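Local coordinates for nitroreductase (PDB 3EK3), which binds flavin mononucleotide and is probably an NAD(P)H-dependent oxidoreductase of the nitroreductase family, found here as a dimer of two like chains, at residues L30-E35 / T125-A130; E47-T52 / A114-N119; N135-T140 / Y162-L167; E145-L150 / N158-G163. One frame throughout, in Å; residues are numbered along the deposited sequence. Where two conformers were deposited one is given.

Interaction 1. Residues L30-E35 / T125-A130; sequences LNAILE and TSLGIA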
# COMPACT_ATOMS: atom_id res chain seq x y z
N LEU A 30 -11.15 8.37 14.70
CA LEU A 30 -10.93 6.95 14.44
C LEU A 30 -11.83 6.54 13.29
O LEU A 30 -11.36 5.93 12.36
CB LEU A 30 -11.18 6.10 15.67
CG LEU A 30 -11.06 4.61 15.42
CD1 LEU A 30 -9.65 4.27 14.90
CD2 LEU A 30 -11.41 3.83 16.68
N ASN A 31 -13.11 6.92 13.32
CA ASN A 31 -14.02 6.54 12.22
C ASN A 31 -13.58 7.08 10.85
O ASN A 31 -13.65 6.37 9.85
CB ASN A 31 -15.44 7.01 12.50
CG ASN A 31 -16.12 6.21 13.60
OD1 ASN A 31 -15.87 5.01 13.75
ND2 ASN A 31 -17.01 6.86 14.34
N ALA A 32 -13.11 8.31 10.83
CA ALA A 32 -12.61 8.94 9.59
C ALA A 32 -11.40 8.20 9.06
O ALA A 32 -11.25 8.03 7.84
CB ALA A 32 -12.25 10.39 9.84
N ILE A 33 -10.51 7.80 9.96
CA ILE A 33 -9.29 7.06 9.58
C ILE A 33 -9.65 5.66 9.05
O ILE A 33 -9.13 5.23 8.02
CB ILE A 33 -8.33 6.94 10.80
CG1 ILE A 33 -7.72 8.30 11.14
CG2 ILE A 33 -7.24 5.94 10.55
CD1 ILE A 33 -7.05 8.36 12.53
N LEU A 34 -10.56 4.97 9.72
CA LEU A 34 -10.95 3.66 9.26
C LEU A 34 -11.68 3.72 7.93
O LEU A 34 -11.50 2.85 7.09
CB LEU A 34 -11.81 2.94 10.29
CG LEU A 34 -11.08 2.60 11.58
CD1 LEU A 34 -12.15 2.29 12.67
CD2 LEU A 34 -10.09 1.42 11.40
N GLU A 35 -12.50 4.75 7.76
CA GLU A 35 -13.23 4.93 6.51
C GLU A 35 -12.22 5.15 5.38
O GLU A 35 -12.40 4.68 4.27
CB GLU A 35 -14.18 6.11 6.61
CG GLU A 35 -14.93 6.43 5.29
CD GLU A 35 -15.84 7.63 5.43
OE1 GLU A 35 -15.41 8.68 5.93
OE2 GLU A 35 -17.01 7.52 5.04
N THR A 125 -2.49 11.55 9.71
CA THR A 125 -1.62 12.73 9.66
C THR A 125 -2.46 13.97 9.42
O THR A 125 -2.22 15.00 10.06
CB THR A 125 -0.54 12.58 8.58
OG1 THR A 125 0.29 11.45 8.86
CG2 THR A 125 0.35 13.83 8.54
N SER A 126 -3.44 13.89 8.53
CA SER A 126 -4.27 15.08 8.23
C SER A 126 -5.09 15.55 9.42
O SER A 126 -5.54 16.69 9.42
CB SER A 126 -5.21 14.82 7.05
OG SER A 126 -6.32 14.07 7.47
N LEU A 127 -5.25 14.70 10.42
CA LEU A 127 -6.00 14.99 11.64
C LEU A 127 -5.14 15.25 12.88
O LEU A 127 -5.65 15.34 14.01
CB LEU A 127 -6.95 13.83 11.89
CG LEU A 127 -8.05 13.63 10.83
CD1 LEU A 127 -8.68 12.23 10.99
CD2 LEU A 127 -9.12 14.69 10.89
N GLY A 128 -3.83 15.38 12.67
CA GLY A 128 -2.86 15.53 13.77
C GLY A 128 -2.59 14.33 14.65
O GLY A 128 -2.06 14.46 15.75
N ILE A 129 -2.93 13.16 14.12
CA ILE A 129 -2.80 11.88 14.80
C ILE A 129 -1.58 11.14 14.26
O ILE A 129 -1.46 10.92 13.05
CB ILE A 129 -4.10 11.07 14.61
CG1 ILE A 129 -5.20 11.67 15.48
CG2 ILE A 129 -3.86 9.57 14.91
CD1 ILE A 129 -6.60 11.18 15.15
N ALA A 130 -0.65 10.80 15.16
CA ALA A 130 0.55 10.05 14.81
C ALA A 130 0.18 8.61 14.52
O ALA A 130 -0.81 8.09 15.02
CB ALA A 130 1.58 10.08 15.98

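Interaction 2. Residues E47-T52 / A114-N119; sequences ETWHFT and ACAIEN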
# COMPACT_ATOMS: atom_id res chain seq x y z
N GLU A 47 -12.70 -6.30 -1.67
CA GLU A 47 -12.92 -5.82 -0.30
C GLU A 47 -13.00 -6.95 0.73
O GLU A 47 -13.89 -6.95 1.59
CB GLU A 47 -14.22 -5.02 -0.19
CG GLU A 47 -14.24 -3.77 -0.99
CD GLU A 47 -15.56 -3.04 -0.91
OE1 GLU A 47 -16.54 -3.50 -1.53
OE2 GLU A 47 -15.60 -1.96 -0.25
N THR A 48 -12.10 -7.93 0.63
CA THR A 48 -12.13 -9.07 1.52
C THR A 48 -11.41 -8.76 2.85
O THR A 48 -11.43 -9.57 3.78
CB THR A 48 -11.51 -10.32 0.85
OG1 THR A 48 -10.29 -9.94 0.21
CG2 THR A 48 -12.47 -10.88 -0.17
N TRP A 49 -10.76 -7.61 2.92
CA TRP A 49 -10.03 -7.19 4.12
C TRP A 49 -10.96 -7.03 5.33
O TRP A 49 -12.18 -6.90 5.21
CB TRP A 49 -9.30 -5.85 3.88
CG TRP A 49 -10.08 -4.77 3.13
CD1 TRP A 49 -11.41 -4.45 3.23
CD2 TRP A 49 -9.55 -3.89 2.15
NE1 TRP A 49 -11.73 -3.45 2.38
CE2 TRP A 49 -10.60 -3.08 1.70
CE3 TRP A 49 -8.27 -3.69 1.61
CZ2 TRP A 49 -10.42 -2.12 0.72
CZ3 TRP A 49 -8.10 -2.71 0.66
CH2 TRP A 49 -9.17 -1.95 0.22
N HIS A 50 -10.34 -7.02 6.50
CA HIS A 50 -11.02 -6.62 7.73
C HIS A 50 -10.09 -5.71 8.51
O HIS A 50 -8.88 -5.89 8.49
CB HIS A 50 -11.37 -7.82 8.61
CG HIS A 50 -12.52 -7.56 9.53
ND1 HIS A 50 -13.83 -7.65 9.13
CD2 HIS A 50 -12.55 -7.18 10.83
CE1 HIS A 50 -14.62 -7.33 10.14
NE2 HIS A 50 -13.87 -7.03 11.18
N PHE A 51 -10.70 -4.74 9.18
CA PHE A 51 -10.01 -3.75 9.98
C PHE A 51 -10.53 -3.87 11.41
O PHE A 51 -11.67 -3.53 11.68
CB PHE A 51 -10.32 -2.35 9.45
CG PHE A 51 -10.17 -2.20 7.94
CD1 PHE A 51 -8.97 -2.40 7.33
CD2 PHE A 51 -11.27 -1.89 7.13
CE1 PHE A 51 -8.83 -2.23 5.95
CE2 PHE A 51 -11.14 -1.74 5.74
CZ PHE A 51 -9.90 -1.94 5.16
N THR A 52 -9.69 -4.38 12.32
CA THR A 52 -10.07 -4.60 13.71
C THR A 52 -9.34 -3.56 14.55
O THR A 52 -8.15 -3.68 14.81
CB THR A 52 -9.74 -6.06 14.18
OG1 THR A 52 -10.33 -6.98 13.26
CG2 THR A 52 -10.32 -6.32 15.56
N ALA A 114 -1.89 -2.99 2.35
CA ALA A 114 -0.93 -1.87 2.40
C ALA A 114 -1.57 -0.60 1.87
O ALA A 114 -1.33 0.53 2.40
CB ALA A 114 0.35 -2.24 1.60
N CYS A 115 -2.39 -0.75 0.83
CA CYS A 115 -3.10 0.45 0.31
C CYS A 115 -4.02 1.06 1.37
O CYS A 115 -4.06 2.28 1.55
CB CYS A 115 -3.89 0.14 -0.94
SG CYS A 115 -2.89 -0.18 -2.41
N ALA A 116 -4.78 0.21 2.04
CA ALA A 116 -5.68 0.60 3.12
C ALA A 116 -4.87 1.29 4.23
O ALA A 116 -5.22 2.36 4.74
CB ALA A 116 -6.43 -0.66 3.67
N ILE A 117 -3.75 0.66 4.59
CA ILE A 117 -2.91 1.14 5.67
C ILE A 117 -2.36 2.52 5.32
O ILE A 117 -2.43 3.45 6.15
CB ILE A 117 -1.79 0.15 5.99
CG1 ILE A 117 -2.38 -1.05 6.75
CG2 ILE A 117 -0.71 0.83 6.85
CD1 ILE A 117 -1.45 -2.24 6.84
N GLU A 118 -1.85 2.69 4.09
CA GLU A 118 -1.32 3.98 3.68
C GLU A 118 -2.39 5.07 3.75
O GLU A 118 -2.10 6.14 4.26
CB GLU A 118 -0.66 3.91 2.31
CG GLU A 118 0.11 5.14 1.83
CD GLU A 118 1.26 5.56 2.74
OE1 GLU A 118 1.65 4.76 3.57
OE2 GLU A 118 1.78 6.71 2.65
N ASN A 119 -3.61 4.78 3.31
CA ASN A 119 -4.72 5.74 3.49
C ASN A 119 -4.92 6.16 4.95
O ASN A 119 -5.12 7.33 5.26
CB ASN A 119 -6.03 5.15 2.91
CG ASN A 119 -6.12 5.29 1.42
OD1 ASN A 119 -5.17 5.77 0.77
ND2 ASN A 119 -7.27 4.89 0.85

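Interaction 3. Residues N135-T140 / Y162-L167; sequences NQLGTT and YGCVAL. With FMN (flavin mononucleotide), chain B.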
# COMPACT_ATOMS: atom_id res chain seq x y z
N ASN A 135 4.44 -4.40 12.30
CA ASN A 135 4.51 -5.61 11.45
C ASN A 135 4.56 -6.93 12.19
O ASN A 135 4.62 -7.97 11.55
CB ASN A 135 5.72 -5.49 10.52
CG ASN A 135 5.50 -6.15 9.15
OD1 ASN A 135 4.40 -6.12 8.61
ND2 ASN A 135 6.57 -6.69 8.59
N GLN A 136 4.52 -6.92 13.52
CA GLN A 136 4.87 -8.13 14.27
C GLN A 136 3.81 -9.22 14.23
O GLN A 136 4.11 -10.37 14.58
CB GLN A 136 5.25 -7.79 15.72
CG GLN A 136 6.60 -7.16 15.81
CD GLN A 136 6.67 -5.82 15.12
OE1 GLN A 136 5.86 -4.93 15.39
NE2 GLN A 136 7.67 -5.65 14.22
N LEU A 137 2.60 -8.91 13.78
CA LEU A 137 1.59 -10.01 13.62
C LEU A 137 1.71 -10.78 12.28
O LEU A 137 1.11 -11.82 12.12
CB LEU A 137 0.17 -9.46 13.82
CG LEU A 137 -0.26 -9.28 15.28
CD1 LEU A 137 -1.58 -8.48 15.39
CD2 LEU A 137 -0.38 -10.63 15.97
N GLY A 138 2.48 -10.30 11.30
CA GLY A 138 2.61 -11.06 10.05
C GLY A 138 3.14 -12.46 10.22
O GLY A 138 2.61 -13.40 9.62
N THR A 139 4.21 -12.61 10.99
CA THR A 139 4.84 -13.94 11.15
C THR A 139 4.36 -14.66 12.40
O THR A 139 4.69 -15.86 12.60
CB THR A 139 6.35 -13.82 11.23
OG1 THR A 139 6.67 -12.98 12.32
CG2 THR A 139 6.92 -13.27 9.93
N THR A 140 3.56 -14.00 13.21
CA THR A 140 3.08 -14.58 14.47
C THR A 140 1.57 -14.89 14.51
O THR A 140 1.12 -15.57 15.45
CB THR A 140 3.43 -13.69 15.71
OG1 THR A 140 2.75 -12.42 15.62
CG2 THR A 140 4.94 -13.55 15.90
N TYR A 162 -1.73 -8.81 7.58
CA TYR A 162 -0.69 -8.25 6.70
C TYR A 162 0.01 -6.98 7.26
O TYR A 162 1.17 -6.70 6.91
CB TYR A 162 -1.30 -8.01 5.33
CG TYR A 162 -1.57 -9.35 4.65
CD1 TYR A 162 -0.57 -10.02 3.98
CD2 TYR A 162 -2.83 -9.96 4.73
CE1 TYR A 162 -0.81 -11.29 3.40
CE2 TYR A 162 -3.06 -11.21 4.17
CZ TYR A 162 -2.07 -11.87 3.50
OH TYR A 162 -2.29 -13.11 2.92
N GLY A 163 -0.69 -6.20 8.07
CA GLY A 163 -0.04 -5.12 8.81
C GLY A 163 -0.96 -4.51 9.85
O GLY A 163 -2.17 -4.77 9.83
N CYS A 164 -0.37 -3.78 10.79
CA CYS A 164 -1.17 -3.08 11.78
C CYS A 164 -0.78 -1.59 11.81
O CYS A 164 0.33 -1.20 11.45
CB CYS A 164 -1.04 -3.70 13.18
SG CYS A 164 -1.48 -5.42 13.30
N VAL A 165 -1.73 -0.78 12.24
CA VAL A 165 -1.56 0.65 12.38
C VAL A 165 -1.70 1.09 13.82
O VAL A 165 -2.80 1.04 14.37
CB VAL A 165 -2.64 1.34 11.54
CG1 VAL A 165 -2.58 2.89 11.62
CG2 VAL A 165 -2.60 0.87 10.05
N ALA A 166 -0.60 1.56 14.42
CA ALA A 166 -0.65 2.21 15.71
C ALA A 166 -1.19 3.59 15.48
O ALA A 166 -0.81 4.24 14.49
CB ALA A 166 0.76 2.31 16.37
N LEU A 167 -2.05 4.05 16.37
CA LEU A 167 -2.58 5.40 16.29
C LEU A 167 -2.61 6.07 17.65
O LEU A 167 -2.93 5.44 18.66
CB LEU A 167 -4.02 5.40 15.73
CG LEU A 167 -4.30 4.91 14.32
CD1 LEU A 167 -5.80 4.72 14.17
CD2 LEU A 167 -3.75 5.87 13.24
N1 FMN B . 8.09 0.47 11.93
C2 FMN B . 8.11 -0.10 13.18
O2 FMN B . 8.42 0.57 14.17
N3 FMN B . 7.83 -1.44 13.37
C4 FMN B . 7.52 -2.21 12.30
O4 FMN B . 7.06 -3.34 12.54
C4A FMN B . 7.48 -1.63 11.03
N5 FMN B . 7.15 -2.40 9.94
C5A FMN B . 7.07 -1.85 8.67
C6 FMN B . 6.69 -2.66 7.60
C7 FMN B . 6.56 -2.13 6.32
C7M FMN B . 5.95 -2.96 5.19
C8 FMN B . 6.79 -0.76 6.13
C8M FMN B . 6.21 -0.10 4.90
C9 FMN B . 7.16 0.04 7.21
C9A FMN B . 7.30 -0.48 8.49
N10 FMN B . 7.69 0.30 9.59
C10 FMN B . 7.73 -0.26 10.84
C1' FMN B . 7.94 1.78 9.44
C2' FMN B . 9.27 2.02 8.71
O2' FMN B . 10.35 1.77 9.58
C3' FMN B . 9.29 3.48 8.29
O3' FMN B . 8.33 3.66 7.28
C4' FMN B . 10.66 3.91 7.72
O4' FMN B . 11.65 3.90 8.74
C5' FMN B . 10.58 5.30 7.10
O5' FMN B . 10.25 6.26 8.09
P FMN B . 8.96 7.23 7.96
O1P FMN B . 9.00 7.87 6.63
O2P FMN B . 8.96 8.19 9.17
O3P FMN B . 7.72 6.38 7.95

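Interaction 4. Residues E145-L150 / N158-G163; sequences EVRAYL and NHKVYG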
# COMPACT_ATOMS: atom_id res chain seq x y z
N GLU A 145 -1.53 -19.42 20.37
CA GLU A 145 -2.01 -18.48 21.36
C GLU A 145 -2.30 -17.10 20.79
O GLU A 145 -3.30 -16.48 21.15
CB GLU A 145 -1.08 -18.39 22.57
CG GLU A 145 -1.02 -19.70 23.40
CD GLU A 145 -0.12 -20.76 22.77
OE1 GLU A 145 0.94 -20.41 22.18
OE2 GLU A 145 -0.46 -21.96 22.86
N VAL A 146 -1.47 -16.62 19.86
CA VAL A 146 -1.74 -15.35 19.19
C VAL A 146 -3.05 -15.49 18.43
O VAL A 146 -3.96 -14.67 18.54
CB VAL A 146 -0.58 -14.94 18.26
CG1 VAL A 146 -0.94 -13.70 17.44
CG2 VAL A 146 0.77 -14.74 19.07
N ARG A 147 -3.19 -16.59 17.68
CA ARG A 147 -4.40 -16.76 16.85
C ARG A 147 -5.67 -16.80 17.70
O ARG A 147 -6.69 -16.19 17.35
CB ARG A 147 -4.27 -18.02 15.97
CG ARG A 147 -5.54 -18.28 15.09
CD ARG A 147 -6.01 -17.10 14.28
NE ARG A 147 -5.03 -16.73 13.26
CZ ARG A 147 -5.30 -16.06 12.14
NH1 ARG A 147 -6.51 -15.65 11.89
NH2 ARG A 147 -4.32 -15.82 11.27
N ALA A 148 -5.63 -17.53 18.80
CA ALA A 148 -6.77 -17.56 19.69
C ALA A 148 -7.16 -16.16 20.14
O ALA A 148 -8.35 -15.82 20.22
CB ALA A 148 -6.49 -18.49 20.90
N TYR A 149 -6.15 -15.32 20.43
CA TYR A 149 -6.37 -13.93 20.84
C TYR A 149 -7.00 -13.11 19.72
O TYR A 149 -7.99 -12.43 19.93
CB TYR A 149 -5.07 -13.27 21.38
CG TYR A 149 -5.40 -12.23 22.40
CD1 TYR A 149 -5.79 -10.95 21.98
CD2 TYR A 149 -5.47 -12.54 23.76
CE1 TYR A 149 -6.18 -9.99 22.89
CE2 TYR A 149 -5.87 -11.56 24.71
CZ TYR A 149 -6.25 -10.31 24.26
OH TYR A 149 -6.67 -9.33 25.12
N LEU A 150 -6.45 -13.23 18.51
CA LEU A 150 -6.97 -12.52 17.34
C LEU A 150 -8.44 -12.87 17.09
O LEU A 150 -9.29 -12.01 16.86
CB LEU A 150 -6.13 -12.84 16.11
CG LEU A 150 -4.68 -12.35 16.15
CD1 LEU A 150 -3.96 -12.83 14.89
CD2 LEU A 150 -4.65 -10.81 16.20
N ASN A 158 -9.98 -17.12 8.90
CA ASN A 158 -9.41 -17.43 7.60
C ASN A 158 -8.53 -16.30 7.05
O ASN A 158 -8.10 -16.36 5.90
CB ASN A 158 -10.53 -17.74 6.58
CG ASN A 158 -11.34 -16.52 6.23
OD1 ASN A 158 -11.76 -15.77 7.10
ND2 ASN A 158 -11.54 -16.29 4.94
N HIS A 159 -8.28 -15.28 7.86
CA HIS A 159 -7.45 -14.17 7.44
C HIS A 159 -6.06 -14.33 7.98
O HIS A 159 -5.86 -14.94 9.04
CB HIS A 159 -8.02 -12.87 7.98
CG HIS A 159 -9.12 -12.30 7.16
ND1 HIS A 159 -9.46 -10.95 7.20
CD2 HIS A 159 -9.96 -12.88 6.27
CE1 HIS A 159 -10.46 -10.74 6.36
NE2 HIS A 159 -10.79 -11.90 5.79
N LYS A 160 -5.09 -13.77 7.27
CA LYS A 160 -3.77 -13.52 7.83
C LYS A 160 -3.67 -12.04 8.10
O LYS A 160 -4.41 -11.25 7.54
CB LYS A 160 -2.69 -13.92 6.84
CG LYS A 160 -2.76 -15.36 6.37
CD LYS A 160 -2.91 -16.35 7.50
CE LYS A 160 -2.83 -17.79 6.99
NZ LYS A 160 -3.29 -18.73 8.02
N VAL A 161 -2.75 -11.66 9.00
CA VAL A 161 -2.60 -10.26 9.36
C VAL A 161 -1.45 -9.73 8.51
O VAL A 161 -0.32 -10.19 8.66
CB VAL A 161 -2.30 -10.06 10.86
CG1 VAL A 161 -2.04 -8.60 11.16
CG2 VAL A 161 -3.50 -10.55 11.70
N TYR A 162 -1.73 -8.81 7.58
CA TYR A 162 -0.69 -8.25 6.70
C TYR A 162 0.01 -6.98 7.26
O TYR A 162 1.17 -6.70 6.91
CB TYR A 162 -1.30 -8.01 5.33
CG TYR A 162 -1.57 -9.35 4.65
CD1 TYR A 162 -0.57 -10.02 3.98
CD2 TYR A 162 -2.83 -9.96 4.73
CE1 TYR A 162 -0.81 -11.29 3.40
CE2 TYR A 162 -3.06 -11.21 4.17
CZ TYR A 162 -2.07 -11.87 3.50
OH TYR A 162 -2.29 -13.11 2.92
N GLY A 163 -0.69 -6.20 8.07
CA GLY A 163 -0.04 -5.12 8.81
C GLY A 163 -0.96 -4.51 9.85
O GLY A 163 -2.17 -4.77 9.83

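Interaction 1. Residues L30-E35 / T125-A130
Ile33, on helix 27-38, meets Leu127 and Ile129, which lie where helix 109-126 ends in a Schellman motif. Gly128 is the C-prime residue of that motif. Its positive phi of 71° turns the chain out of the helix, with Gly128 N bonded to Thr125 O and Ile129 N to Ala124 O. The turn sets Leu127 and Ile129 on the same side, so both side chains face helix 27-38.

Ile33 can be followed outward. Its CB bond points toward the turn. At CB the chain forks. CG2 lies anti to the backbone N and leads to Leu167 of strand 160-168. CG1 lies beside the backbone N (chi1 -71°) and heads for the turn. There it comes 4.0 Å from Leu127 CD1. The two side chains run past each other in opposite directions, so the touch is alongside. One bond further, Ile33 CD1 ends 3.9 Å from Ile129 CD1 and 4.2 Å from Ile129 CG2 in the conformer given. In that conformer both branches of Ile129 lie near the tip of Ile33, and the two side chains meet at a slant.

No hydrogen bond links the segments. The contact is wholly aliphatic, and the distances are those of ordinary van der Waals packing. Met120, Ala123 and Ala124 of helix 109-126 also touch Ile33, so the isoleucine is buried against the helix end as well as the turn. Asn5 of the second subunit also packs on Leu127. Ala32 adds its methyl: CB stands 4.2 Å from Leu127 CD1, the same atom that touches Ile33 CG1.

Interaction 2. Residues E47-T52 / A114-N119
Trp49 and Phe51 both bring a ring to the methyl group of Ala116. Trp49 precedes strand 50-54, an outer strand of the chain's antiparallel sheet, and Ala116 lies on helix 109-126. The contact thus packs the helix on the start of the strand, as part of the helix-on-sheet packing of the nitroreductase fold.

The apolar contacts come first. Phe51 CE1 lies 3.7 Å from Ala116 CB, and Phe51 CZ follows at 4.0 Å. From Trp49 the six-membered ring reaches in, with CZ3 4.0 Å from Ala116 CB. The methyl stands obliquely to both rings.

The aromatic contact lies within segment 47-52. Phe51 CZ sits 3.4 Å above one face of the Trp49 ring, toward its rim. Glu47 CA lies 3.7 Å above the opposite face, also toward the rim. Trp49 CG lies between the backbone N and the carbonyl carbon (chi1 43°), which folds the indole back over Glu47.

No hydrogen bond crosses between the segments. Polar links run elsewhere: the backbone of His50 bonds to Ser101 of strand 96-102, and Phe51 and Thr52 pair in parallel with a strand of the second subunit. The helix and strand are therefore joined here by dispersion and exclusion of water.

Interaction 3. Residues N135-T140 / Y162-L167
The flavin pocket of this nitroreductase is bordered by the turn after strand 130-134, where Leu137 packs on Cys164 of strand 160-168. Residues Asn135 to Gly138 form a type I beta turn. The turn offers two donors to one flavin oxygen. Asn135 N bonds to FMN O4 at 2.8 Å, with an angle of 152° at the hydrogen. Gln136 NE2 reaches the same oxygen at 2.9 Å. Gln136 gets there because its chain bends at chi2 (64°), which folds the amide back to the flavin. Two donors on O4 would be expected to draw electron density away from the pyrimidine part of the ring.

Asn135 CB also lies 3.5 Å from FMN N5, so the residue lines the flavin beside its redox-active nitrogen. Its OD1 takes a hydrogen bond from Trp133 NE1, which helps fix the rotation of the amide. Across the contact, Asn135 OD1 passes near Tyr162 O without bonding to it.

Tyr162 and Gly163 make a classic beta bulge opposite Val100. Beyond the bulge, Cys164 points its side chain toward the turn, while its backbone bonds to Ile134. Farther along the loop, Thr140 OG1 donates to Gln136 O. The turn meets the strand through apolar atoms: Leu137 CD1 rests 3.7 Å from Cys164 SG.

Interaction 4. Residues E145-L150 / N158-G163
Arg147 reaches from helix 144-153 to His159, just before strand 160-168, and closes a helix-to-strand connection of the nitroreductase fold. Its end-on grip uses two nitrogens on one oxygen. Arg147 NH2 donates to His159 O at 2.8 Å and NH1 to the same atom at 3.0 Å. The oxygen lies near the guanidinium plane, at its edge. Both bonds are bent, with angles of 145° and 138° at the hydrogens, as expected when two donors share one acceptor. NH2 lies in the carbonyl plane, while NH1 is tilted from it.

The arginine has further partners. Its NE donates to Cys141 O, and NH2 forms a salt bridge with Asp142. These bonds hold the guanidinium against rotation. The chain bends at chi2 and chi3 to turn the group toward the strand.

Lys160 NZ comes to 4.5 Å from Arg147 NH2. The like charges are probably offset by Asp142, which forms a salt bridge with each of them. Lys160 CD comes 4.1 Å from Arg147 NH2, approaching the guanidinium obliquely. The His159 ring turns away from the helix, and its ND1 is hydrogen-bonded to Ser101 OG of strand 96-102.

An apolar pair completes the contact. Leu150 and Val161 are buried and also touch Ile99. They point at each other tip to tip, Leu150 CD1 standing 3.9 Å from Val161 CG2.

Overall arrangement
Strand 160-168 ties the contacts together. Interactions 3 and 4 share Tyr162 and Gly163, and their centres lie 10 Å apart. Leu137 of interaction 3 also packs between Val146 and Val161, with its CB 3.6 Å from Val161 CG1. At the other end of the strand, Leu167 touches Leu30, Ile33 and Ile129 of interaction 1. Helix 109-126 serves both interactions 1 and 2, and Ile117 on it meets Val165, CG2 to CG2, at 3.7 Å. Interaction 3 alone holds residues bonded to FMN. The Ile129 side chain of interaction 1 lies about 14 Å from the flavin, and Val161 of interaction 4 about 11 Å.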